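Local coordinates for protein hydrogenase (NiFe) small subunit HydA (Allochromatium vinosum, PDB 3MYR) that carries the iron-sulfur clusters that pass electrons in a heterodimeric [NiFe] hydrogenase, which probably couples oxidation of hydrogen to reduction of an acceptor, at residues V110-C113 and A114-G118; L119-A122 and R123-T127. All coordinates share one frame; numbering follows the deposited sequence.

Contact 1: residues V110-C113 and A114-G118. With SF4 (iron/sulfur cluster), chain I.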
loop_
_atom_site.group_PDB
_atom_site.type_symbol
_atom_site.label_atom_id
_atom_site.label_comp_id
_atom_site.label_asym_id
_atom_site.label_seq_id
_atom_site.Cartn_x
_atom_site.Cartn_y
_atom_site.Cartn_z
ATOM N N VAL A 110 17.180 4.326 2.460
ATOM C CA VAL A 110 16.252 4.851 1.450
ATOM C C VAL A 110 15.029 5.408 2.154
ATOM O O VAL A 110 14.431 4.753 3.044
ATOM C CB VAL A 110 15.901 3.732 0.419
ATOM C CG1 VAL A 110 15.081 2.661 1.142
ATOM C CG2 VAL A 110 14.911 4.291 -0.646
ATOM N N GLY A 111 14.642 6.630 1.792
ATOM C CA GLY A 111 13.437 7.237 2.409
ATOM C C GLY A 111 13.851 8.108 3.601
ATOM O O GLY A 111 14.847 7.823 4.309
ATOM N N THR A 112 13.088 9.149 3.831
ATOM C CA THR A 112 13.314 10.040 4.946
ATOM C C THR A 112 13.209 9.336 6.343
ATOM O O THR A 112 13.890 9.740 7.275
ATOM C CB THR A 112 12.329 11.252 4.864
ATOM O OG1 THR A 112 12.565 11.918 3.632
ATOM C CG2 THR A 112 12.564 12.291 6.019
ATOM N N CYS A 113 12.379 8.299 6.475
ATOM C CA CYS A 113 12.319 7.633 7.790
ATOM C C CYS A 113 13.647 6.958 8.151
ATOM O O CYS A 113 14.199 7.144 9.252
ATOM C CB CYS A 113 11.200 6.587 7.795
ATOM S SG CYS A 113 9.507 7.249 7.432
ATOM N N ALA A 114 14.181 6.153 7.242
ATOM C CA ALA A 114 15.473 5.508 7.495
ATOM C C ALA A 114 16.596 6.540 7.591
ATOM O O ALA A 114 17.476 6.418 8.424
ATOM C CB ALA A 114 15.774 4.485 6.395
ATOM N N ALA A 115 16.613 7.506 6.677
ATOM C CA ALA A 115 17.687 8.470 6.636
ATOM C C ALA A 115 17.717 9.385 7.856
ATOM O O ALA A 115 18.799 9.603 8.424
ATOM C CB ALA A 115 17.680 9.266 5.325
ATOM N N PHE A 116 16.559 9.853 8.294
ATOM C CA PHE A 116 16.494 10.935 9.271
ATOM C C PHE A 116 15.479 10.691 10.408
ATOM O O PHE A 116 15.299 11.583 11.217
ATOM C CB PHE A 116 16.112 12.269 8.563
ATOM C CG PHE A 116 17.075 12.685 7.473
ATOM C CD1 PHE A 116 18.473 12.651 7.700
ATOM C CD2 PHE A 116 16.602 13.158 6.257
ATOM C CE1 PHE A 116 19.384 13.030 6.701
ATOM C CE2 PHE A 116 17.502 13.555 5.229
ATOM C CZ PHE A 116 18.888 13.503 5.439
ATOM N N GLY A 117 14.717 9.600 10.403
ATOM C CA GLY A 117 13.735 9.414 11.479
ATOM C C GLY A 117 12.324 9.498 10.880
ATOM O O GLY A 117 11.467 8.618 11.135
ATOM N N GLY A 118 12.092 10.460 9.981
ATOM C CA GLY A 118 10.816 10.447 9.241
ATOM C C GLY A 118 9.544 10.441 10.151
ATOM O O GLY A 118 9.498 11.023 11.227
HETATM FE FE1 SF4 I . 7.812 8.013 3.373
HETATM FE FE2 SF4 I . 9.433 5.874 2.604
HETATM FE FE3 SF4 I . 9.134 6.570 5.325
HETATM FE FE4 SF4 I . 7.017 5.436 3.547
HETATM S S1 SF4 I . 9.032 4.396 4.420
HETATM S S2 SF4 I . 6.921 6.963 5.191
HETATM S S3 SF4 I . 7.437 6.653 1.665
HETATM S S4 SF4 I . 10.040 7.855 3.704
HETATM O O HOH W 1 12.687 5.019 5.046
#

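Contact 2: residues L119-A122 and R123-T127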
loop_
_atom_site.group_PDB
_atom_site.type_symbol
_atom_site.label_atom_id
_atom_site.label_comp_id
_atom_site.label_asym_id
_atom_site.label_seq_id
_atom_site.Cartn_x
_atom_site.Cartn_y
_atom_site.Cartn_z
ATOM N N LEU A 119 8.496 9.794 9.684
ATOM C CA LEU A 119 7.208 9.922 10.282
ATOM C C LEU A 119 7.144 9.308 11.667
ATOM O O LEU A 119 6.632 9.932 12.560
ATOM C CB LEU A 119 6.175 9.292 9.383
ATOM C CG LEU A 119 4.720 9.587 9.518
ATOM C CD1 LEU A 119 3.743 8.539 8.992
ATOM C CD2 LEU A 119 4.254 10.711 10.412
ATOM N N PRO A 120 7.605 8.056 11.834
ATOM C CA PRO A 120 7.556 7.470 13.205
ATOM C C PRO A 120 8.292 8.336 14.259
ATOM O O PRO A 120 7.945 8.348 15.456
ATOM C CB PRO A 120 8.301 6.116 13.053
ATOM C CG PRO A 120 8.093 5.745 11.533
ATOM C CD PRO A 120 8.279 7.182 10.856
ATOM N N GLN A 121 9.229 9.134 13.794
ATOM C CA GLN A 121 9.995 9.995 14.683
ATOM C C GLN A 121 9.381 11.387 14.892
ATOM O O GLN A 121 9.810 12.119 15.799
ATOM C CB GLN A 121 11.438 10.117 14.198
ATOM C CG GLN A 121 12.340 10.695 15.262
ATOM C CD GLN A 121 13.167 11.846 14.788
ATOM O OE1 GLN A 121 14.381 11.757 14.938
ATOM N NE2 GLN A 121 12.591 12.801 14.020
ATOM N N ALA A 122 8.340 11.739 14.126
ATOM C CA ALA A 122 7.722 13.032 14.295
ATOM C C ALA A 122 7.097 13.103 15.724
ATOM O O ALA A 122 6.645 12.072 16.291
ATOM C CB ALA A 122 6.614 13.214 13.201
ATOM N N ARG A 123 7.014 14.318 16.299
ATOM C CA ARG A 123 6.445 14.469 17.652
ATOM C C ARG A 123 5.129 13.749 17.830
ATOM O O ARG A 123 4.205 13.966 17.048
ATOM C CB ARG A 123 6.244 15.978 17.968
ATOM C CG ARG A 123 7.586 16.592 18.362
ATOM C CD ARG A 123 7.673 18.115 18.244
ATOM N NE ARG A 123 6.536 18.866 18.829
ATOM C CZ ARG A 123 6.208 20.126 18.440
ATOM N NH1 ARG A 123 5.184 20.768 19.004
ATOM N NH2 ARG A 123 6.905 20.766 17.463
ATOM N N PRO A 124 4.969 13.007 18.957
ATOM C CA PRO A 124 5.916 12.936 20.077
ATOM C C PRO A 124 6.754 11.649 20.022
ATOM O O PRO A 124 7.287 11.234 21.035
ATOM C CB PRO A 124 4.980 12.882 21.315
ATOM C CG PRO A 124 3.793 12.082 20.808
ATOM C CD PRO A 124 3.597 12.659 19.377
ATOM N N ASN A 125 6.917 11.068 18.852
ATOM C CA ASN A 125 7.737 9.866 18.703
ATOM C C ASN A 125 7.375 8.713 19.694
ATOM O O ASN A 125 8.159 8.349 20.547
ATOM C CB ASN A 125 9.215 10.233 18.827
ATOM C CG ASN A 125 10.133 9.091 18.346
ATOM O OD1 ASN A 125 9.676 8.010 17.950
ATOM N ND2 ASN A 125 11.375 9.303 18.428
ATOM N N PRO A 126 6.180 8.144 19.586
ATOM C CA PRO A 126 5.746 7.182 20.608
ATOM C C PRO A 126 6.574 5.872 20.726
ATOM O O PRO A 126 6.485 5.192 21.759
ATOM C CB PRO A 126 4.304 6.811 20.168
ATOM C CG PRO A 126 3.971 7.616 18.998
ATOM C CD PRO A 126 5.092 8.580 18.692
ATOM N N THR A 127 7.365 5.559 19.708
ATOM C CA THR A 127 8.109 4.291 19.629
ATOM C C THR A 127 9.633 4.494 19.744
ATOM O O THR A 127 10.383 3.524 19.686
ATOM C CB THR A 127 7.800 3.469 18.369
ATOM O OG1 THR A 127 8.240 4.204 17.225
ATOM C CG2 THR A 127 6.257 3.119 18.237
HETATM O O HOH W 2 6.723 6.251 16.579
#

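Contact 1: residues V110-C113 and A114-G118
Gly117 N donates to Cys113 O across 2.8 Å, a backbone bond of the short helix 111-116, which lies against an iron-sulfur cluster. The bond is bent, 139° at the hydrogen, and the donor stands above the carbonyl plane, as the chain is already leaving the helix at Gly117 with positive phi. Two residues earlier, Ala115 N meets Gly111 O at 3.0 Å in a straighter bond running nearly along the C=O axis, and Phe116 N is bonded to Thr112 O between these two. One water bridges strand 106-110 to the helix, donating to Val110 O (2.7 Å) and accepting from Ala114 N (2.9 Å).

Among the side chains, Cys113 does the chemical work. Its SG, turned anti to the carbonyl carbon and beside the backbone N (chi1 -59°), binds iron FE3 at 2.2 Å, completing with Cys14, Cys17 and Cys147 the four thiolates of this [4Fe-4S] cluster. Thr112 splits its branches: OG1 is hydrogen-bonded to Gly146 N and to the carbonyl of Cys250, a ligand of the [3Fe-4S] cluster, while methyl CG2 lies 4.1 Å from Phe116 CD2, at the ring edge. Ala115 CB covers one face of that ring.

Glycines flank the turn where a side chain would not fit. A CB on Gly111 would crowd FE2, and Gly118 CA folds back to 3.5 Å from Cys113 CA, where a CB would clash. Thr112 N approaches sulfide S4 to 3.3 Å. With the amino end of the helix at the cluster, its backbone N-H groups would probably temper the negative charge of sulfides and thiolates.

Contact 2: residues L119-A122 and R123-T127
Asn125 closes a type VIa beta turn on Ala122, the class defined by a cis proline at its third position, here Pro124. The hydrogen bond that defines it runs from Asn125 N to Ala122 O, 2.8 Å long and 147° at the hydrogen, and it reverses the chain directly after helix 118-121. The turn also meets the large subunit: Arg123 O accepts a hydrogen bond from Arg48 NH2 of that chain, while Arg123 N is held by Asp257 of its own.

Packing falls mainly to Gln121 and Asn125, whose side chains cross obliquely. With CG anti to the backbone N (chi1 -166°), the carboxamide of Asn125 swings back over the helix end, bringing ND2 to 3.6 Å from Gln121 CG. Trimming it to the methyl of an alanine here would probably leave Ala129 N without its acceptor and open a gap beside Gln121 CG.

A further set of interactions gathers round the carbonyl of Pro120. Asn125 CA-H points at Pro120 O, 3.6 Å from CA, a weak but nearly straight contact. Asn125 OD1 sits 3.1 Å from the same Pro120 O; both are acceptors, so the approach is not a bond, and OD1 is satisfied instead by Ala129 N at the start of strand 129-130.

Water makes the remaining link. One molecule bridges the loop back to the helix, donating to Pro120 O at 2.7 Å and accepting from Thr127 OG1 at 2.6 Å; that hydroxyl is also bonded to Gln12 NE2.

How the contacts relate
The two contacts follow in series, helix 111-116 leading into helix 118-121, and illustrate how chemistry changes with depth. Contact 1 is wholly buried, its centre about 6 Å from that of the chain, and relies on metal ligation, helical backbone bonds and close-fitting glycines. Contact 2, with its centre about 17 Å from that of the chain, is partly exposed, works through a proline-rich turn and a water bridge, and is touched by the large subunit, which does not reach the segments of contact 1. They meet at the cluster ligand, where Cys113 SG packs 3.6 Å from Pro120 CD, and both belong to the part of the small subunit related to the 20 kDa subunit of NADH ubiquinone oxidoreductase.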